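Local coordinates for acyl-CoA dehydrogenase domain protein Tcur3481 (Thermomonospora curvata, PDB 6WY9) that probably works as an FAD-dependent acyl-CoA dehydrogenase, a flavoprotein oxidoreductase that would take hydrogen from acyl-CoA thioesters, at residues Leu123-Val128 against Gly149-Val154. Sequence-based numbering, arbitrary orientation.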
loop_
_atom_site.group_PDB
_atom_site.type_symbol
_atom_site.label_atom_id
_atom_site.label_comp_id
_atom_site.label_asym_id
_atom_site.label_seq_id
_atom_site.Cartn_x
_atom_site.Cartn_y
_atom_site.Cartn_z
ATOM N N LEU B 123 -4.755 16.790 26.022
ATOM C CA LEU B 123 -5.140 15.394 25.988
ATOM C C LEU B 123 -3.955 14.490 25.731
ATOM O O LEU B 123 -4.134 13.276 25.715
ATOM C CB LEU B 123 -6.215 15.172 24.888
ATOM C CG LEU B 123 -7.477 16.038 25.042
ATOM C CD1 LEU B 123 -8.437 15.800 23.868
ATOM C CD2 LEU B 123 -8.137 15.630 26.378
ATOM N N GLU B 124 -2.750 15.042 25.506
ATOM C CA GLU B 124 -1.610 14.213 25.149
ATOM C C GLU B 124 -0.451 14.374 26.129
ATOM O O GLU B 124 -0.317 15.405 26.800
ATOM C CB GLU B 124 -1.159 14.532 23.718
ATOM C CG GLU B 124 -2.205 14.084 22.683
ATOM C CD GLU B 124 -1.834 14.561 21.265
ATOM O OE1 GLU B 124 -1.865 15.783 20.997
ATOM O OE2 GLU B 124 -1.467 13.697 20.435
ATOM N N GLU B 125 0.413 13.343 26.146
ATOM C CA GLU B 125 1.596 13.247 26.992
ATOM C C GLU B 125 2.772 12.679 26.203
ATOM O O GLU B 125 2.593 11.920 25.244
ATOM C CB GLU B 125 1.340 12.375 28.265
ATOM C CG GLU B 125 0.353 13.091 29.233
ATOM C CD GLU B 125 -0.089 12.232 30.409
ATOM O OE1 GLU B 125 0.331 11.050 30.476
ATOM O OE2 GLU B 125 -0.870 12.735 31.250
ATOM N N PHE B 126 3.989 13.034 26.627
ATOM C CA PHE B 126 5.170 12.501 25.952
ATOM C C PHE B 126 5.334 11.010 26.235
ATOM O O PHE B 126 4.984 10.514 27.309
ATOM C CB PHE B 126 6.422 13.259 26.384
ATOM C CG PHE B 126 6.480 14.681 25.836
ATOM C CD1 PHE B 126 6.568 14.900 24.470
ATOM C CD2 PHE B 126 6.439 15.789 26.689
ATOM C CE1 PHE B 126 6.617 16.209 23.937
ATOM C CE2 PHE B 126 6.485 17.091 26.161
ATOM C CZ PHE B 126 6.578 17.295 24.799
ATOM N N GLY B 127 5.860 10.289 25.237
ATOM C CA GLY B 127 6.238 8.896 25.428
ATOM C C GLY B 127 5.140 7.986 24.935
ATOM O O GLY B 127 4.595 8.182 23.808
ATOM N N VAL B 128 4.808 6.977 25.742
ATOM C CA VAL B 128 3.679 6.123 25.384
ATOM C C VAL B 128 2.421 6.961 25.170
ATOM O O VAL B 128 1.697 6.787 24.180
ATOM C CB VAL B 128 3.467 5.036 26.445
ATOM C CG1 VAL B 128 2.190 4.254 26.102
ATOM C CG2 VAL B 128 4.729 4.121 26.528
ATOM N N GLY B 149 1.649 16.895 36.955
ATOM C CA GLY B 149 2.153 16.133 35.834
ATOM C C GLY B 149 2.573 17.102 34.749
ATOM O O GLY B 149 2.746 18.301 35.004
ATOM N N THR B 150 2.720 16.567 33.543
ATOM C CA THR B 150 3.048 17.370 32.370
ATOM C C THR B 150 2.175 16.905 31.229
ATOM O O THR B 150 1.891 15.706 31.123
ATOM C CB THR B 150 4.491 17.183 31.951
ATOM O OG1 THR B 150 4.660 15.794 31.714
ATOM C CG2 THR B 150 5.442 17.567 33.064
ATOM N N LYS B 151 1.783 17.830 30.357
ATOM C CA LYS B 151 1.073 17.468 29.134
ATOM C C LYS B 151 1.862 17.980 27.939
ATOM O O LYS B 151 2.558 19.003 28.025
ATOM C CB LYS B 151 -0.348 18.048 29.088
ATOM C CG LYS B 151 -1.128 17.892 30.375
ATOM C CD LYS B 151 -1.411 16.400 30.732
ATOM C CE LYS B 151 -2.420 15.740 29.757
ATOM N NZ LYS B 151 -2.666 14.333 30.169
ATOM N N ALA B 152 1.759 17.267 26.831
ATOM C CA ALA B 152 2.575 17.549 25.662
ATOM C C ALA B 152 1.817 18.391 24.638
ATOM O O ALA B 152 0.665 18.097 24.303
ATOM C CB ALA B 152 3.030 16.228 25.004
ATOM N N VAL B 153 2.518 19.379 24.065
ATOM C CA VAL B 153 2.092 20.025 22.826
ATOM C C VAL B 153 0.602 20.347 22.865
ATOM O O VAL B 153 -0.171 19.942 21.984
ATOM C CB VAL B 153 2.437 19.190 21.559
ATOM C CG1 VAL B 153 3.958 19.193 21.278
ATOM C CG2 VAL B 153 1.872 17.749 21.589
ATOM N N VAL B 154 0.205 21.127 23.851
ATOM C CA VAL B 154 -1.161 21.632 23.925
ATOM C C VAL B 154 -1.394 22.634 22.806
ATOM O O VAL B 154 -0.643 23.613 22.701
ATOM C CB VAL B 154 -1.399 22.275 25.303
ATOM C CG1 VAL B 154 -2.803 22.860 25.383
ATOM C CG2 VAL B 154 -1.104 21.229 26.375
HETATM O O HOH W 1 -2.793 12.452 28.125
HETATM O O HOH W 2 -1.895 17.743 25.370
HETATM O O HOH W 3 -2.037 17.999 22.623
HETATM O O HOH W 4 4.062 14.751 28.951
#
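Lys151 and Glu125 form a salt bridge, NZ to OE2 at 2.6 Å, reached by a lysine chain that bends twice. Lys151 CB lies 3.5 Å from Glu124 O; the bend at chi2 places CD, and Lys151 CD comes within 3.7 Å of Glu125 OE2. A second bend, at chi3, sets Lys151 CE 3.6 Å from Glu124 O, and Lys151 NZ meets Glu125 OE2 on its anti side, 35° out of the carboxylate plane. NZ also donates to water 1 and to Ser166 O, so three acceptors surround the buried ammonium group. The Glu125 carboxylate is held too, OE1 by Gly135 N and OE2 by Cys136 N. An alanine in place of this glutamate would probably leave the ammonium of Lys151 without its countercharge and those two backbone N-H groups without their acceptor. One backbone bond joins the segments directly, Ala152 N to Glu124 O (2.8 Å, N-H...O 169°), while water 2 links Glu124 N to Ala152 O. The Ala152 methyl stands 3.5 Å from the Phe126 ring centroid and 3° off its normal, a CH-pi contact centred on the face. Running roughly across it, the loop following strand 118-122 traverses strand 144-154, whose Val153 and Val154 face Gly199 in a G1 beta bulge, within the middle beta domain characteristic of the acyl-CoA dehydrogenase fold.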